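Local coordinates for ChloroPhenol Reduction gene K (Desulfitobacterium dehalogenans, PDB 2H6C), which probably acts as a CRP-type transcriptional regulator that controls halorespiration genes in response to chlorophenols, at residues A[24-29]-A[53-58]. Residues are numbered along the deposited sequence; the frame is centred on the assembly and turned at random.
Sequences KLRNYT and MIFLMD
The ring of F55 reaches from strand 53-58 into the short helical turn and following loop of 24-29, with CG anti to the backbone N (chi1 -179°). L25 lies over one face of this ring: its CB sits 4.0 Å from the ring centroid, a CH-pi contact displaced toward the rim on the CE1 side. L25 and F55 run antiparallel to one another, and L25 CD1 lies near F55 CD1. At the CE2 corner the ring meets backbone, with R26 N 3.6 Å from F55 CE2, while T29 CG2 approaches CD2 obliquely. The same T29 methyl touches the sulphur of M57, CG2 to SD 3.6 Å. T29 OG1 turns the other way and donates to R26 O at 3.2 Å, tying T29 back to the turn. Nearer the solvent, the R26 chain bends at chi3 (64°), which sets NE; NH1 and NH2 both point at a single carbonyl oxygen, M57 O. This oxygen lies near the guanidinium plane and accepts from NH1 at 3.2 Å, on a lone pair, and from NH2 at 3.0 Å, this second donor lying above the carbonyl plane. NH1 is also hydrogen-bonded to N81. D58 OD2, 4.1 Å from R26 NH2, lies well out of the guanidinium plane and contributes only a nearby opposite charge. An alanine in place of F55 would probably open a gap between L25 and T29 and leave the backbone at R26 without its aromatic neighbour. A classic beta bulge places M57 and D58 together opposite R103 of strand 102-107, so the carbonyl gripped by R26 belongs to an irregular stretch of strand. The contact packs the N-terminal helical turn against a strand of the antiparallel sheet in the cupin-type beta-roll of the CRP-family sensor domain.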
loop_
_atom_site.group_PDB
_atom_site.type_symbol
_atom_site.label_atom_id
_atom_site.label_comp_id
_atom_site.label_asym_id
_atom_site.label_seq_id
_atom_site.Cartn_x
_atom_site.Cartn_y
_atom_site.Cartn_z
ATOM N N LYS A 24 -23.776 -7.457 15.938
ATOM C CA LYS A 24 -25.137 -7.890 15.547
ATOM C C LYS A 24 -25.142 -9.271 14.844
ATOM O O LYS A 24 -26.160 -9.930 14.741
ATOM C CB LYS A 24 -25.870 -6.799 14.727
ATOM N N LEU A 25 -23.981 -9.715 14.392
ATOM C CA LEU A 25 -23.859 -10.979 13.705
ATOM C C LEU A 25 -23.855 -12.249 14.587
ATOM O O LEU A 25 -24.448 -13.246 14.172
ATOM C CB LEU A 25 -22.630 -10.949 12.788
ATOM C CG LEU A 25 -22.941 -11.084 11.300
ATOM C CD1 LEU A 25 -21.673 -11.029 10.435
ATOM C CD2 LEU A 25 -23.682 -12.383 11.050
ATOM N N ARG A 26 -23.210 -12.234 15.771
ATOM C CA ARG A 26 -23.419 -13.334 16.765
ATOM C C ARG A 26 -24.862 -13.857 16.656
ATOM O O ARG A 26 -25.125 -15.051 16.726
ATOM C CB ARG A 26 -23.238 -12.942 18.267
ATOM C CG ARG A 26 -22.211 -11.911 18.647
ATOM C CD ARG A 26 -21.740 -12.078 20.108
ATOM N NE ARG A 26 -21.038 -13.344 20.387
ATOM C CZ ARG A 26 -19.791 -13.636 20.003
ATOM N NH1 ARG A 26 -19.085 -12.769 19.279
ATOM N NH2 ARG A 26 -19.247 -14.815 20.311
ATOM N N ASN A 27 -25.802 -12.939 16.515
ATOM C CA ASN A 27 -27.194 -13.283 16.405
ATOM C C ASN A 27 -27.572 -14.321 15.342
ATOM O O ASN A 27 -28.719 -14.742 15.302
ATOM C CB ASN A 27 -27.997 -11.996 16.211
ATOM C CG ASN A 27 -28.009 -11.139 17.485
ATOM O OD1 ASN A 27 -27.502 -10.003 17.525
ATOM N ND2 ASN A 27 -28.552 -11.716 18.552
ATOM N N TYR A 28 -26.634 -14.766 14.513
ATOM C CA TYR A 28 -26.967 -15.598 13.363
ATOM C C TYR A 28 -26.025 -16.768 13.112
ATOM O O TYR A 28 -26.195 -17.527 12.158
ATOM C CB TYR A 28 -26.935 -14.718 12.133
ATOM C CG TYR A 28 -28.014 -13.677 12.126
ATOM C CD1 TYR A 28 -27.737 -12.316 12.256
ATOM C CD2 TYR A 28 -29.320 -14.051 11.977
ATOM C CE1 TYR A 28 -28.774 -11.373 12.231
ATOM C CE2 TYR A 28 -30.343 -13.126 11.946
ATOM C CZ TYR A 28 -30.078 -11.804 12.083
ATOM O OH TYR A 28 -31.159 -10.961 12.053
ATOM N N THR A 29 -25.030 -16.942 13.960
ATOM C CA THR A 29 -23.999 -17.899 13.674
ATOM C C THR A 29 -24.678 -19.250 13.617
ATOM O O THR A 29 -24.211 -20.175 12.922
ATOM C CB THR A 29 -23.043 -17.893 14.778
ATOM O OG1 THR A 29 -23.808 -17.878 15.972
ATOM C CG2 THR A 29 -22.199 -16.624 14.743
ATOM N N MET A 53 -17.558 -15.577 4.152
ATOM C CA MET A 53 -17.255 -14.668 5.192
ATOM C C MET A 53 -16.929 -15.474 6.494
ATOM O O MET A 53 -17.541 -16.516 6.797
ATOM C CB MET A 53 -18.432 -13.701 5.356
ATOM C CG MET A 53 -18.703 -12.862 4.123
ATOM S SD MET A 53 -17.182 -12.253 3.269
ATOM C CE MET A 53 -16.149 -11.428 4.541
ATOM N N ILE A 54 -15.934 -15.042 7.253
ATOM C CA ILE A 54 -15.587 -15.808 8.440
ATOM C C ILE A 54 -15.775 -14.922 9.630
ATOM O O ILE A 54 -15.004 -13.974 9.857
ATOM C CB ILE A 54 -14.158 -16.317 8.432
ATOM C CG1 ILE A 54 -13.923 -17.195 7.207
ATOM C CG2 ILE A 54 -13.911 -17.088 9.703
ATOM C CD1 ILE A 54 -12.477 -17.290 6.763
ATOM N N PHE A 55 -16.821 -15.234 10.378
ATOM C CA PHE A 55 -17.170 -14.444 11.511
ATOM C C PHE A 55 -16.440 -15.018 12.703
ATOM O O PHE A 55 -16.529 -16.221 13.014
ATOM C CB PHE A 55 -18.666 -14.434 11.767
ATOM C CG PHE A 55 -19.044 -13.597 12.942
ATOM C CD1 PHE A 55 -18.881 -12.231 12.885
ATOM C CD2 PHE A 55 -19.510 -14.163 14.093
ATOM C CE1 PHE A 55 -19.179 -11.438 13.930
ATOM C CE2 PHE A 55 -19.816 -13.356 15.159
ATOM C CZ PHE A 55 -19.642 -11.978 15.063
ATOM N N LEU A 56 -15.728 -14.130 13.377
ATOM C CA LEU A 56 -14.810 -14.537 14.398
ATOM C C LEU A 56 -15.506 -14.376 15.760
ATOM O O LEU A 56 -15.449 -13.326 16.398
ATOM C CB LEU A 56 -13.541 -13.720 14.239
ATOM C CG LEU A 56 -12.252 -14.455 14.499
ATOM C CD1 LEU A 56 -11.177 -13.841 13.717
ATOM C CD2 LEU A 56 -11.913 -14.399 15.976
ATOM N N MET A 57 -16.165 -15.436 16.199
ATOM C CA MET A 57 -16.926 -15.363 17.447
ATOM C C MET A 57 -16.029 -15.205 18.667
ATOM O O MET A 57 -16.366 -14.429 19.545
ATOM C CB MET A 57 -17.805 -16.592 17.685
ATOM C CG MET A 57 -18.234 -17.324 16.451
ATOM S SD MET A 57 -19.688 -18.273 16.780
ATOM C CE MET A 57 -19.202 -19.885 16.317
ATOM N N ASP A 58 -14.944 -15.978 18.756
ATOM C CA ASP A 58 -13.933 -15.734 19.777
ATOM C C ASP A 58 -12.572 -16.329 19.550
ATOM O O ASP A 58 -12.425 -17.539 19.334
ATOM C CB ASP A 58 -14.388 -16.172 21.166
ATOM C CG ASP A 58 -14.543 -14.965 22.116
ATOM O OD1 ASP A 58 -13.493 -14.380 22.607
ATOM O OD2 ASP A 58 -15.737 -14.584 22.340
#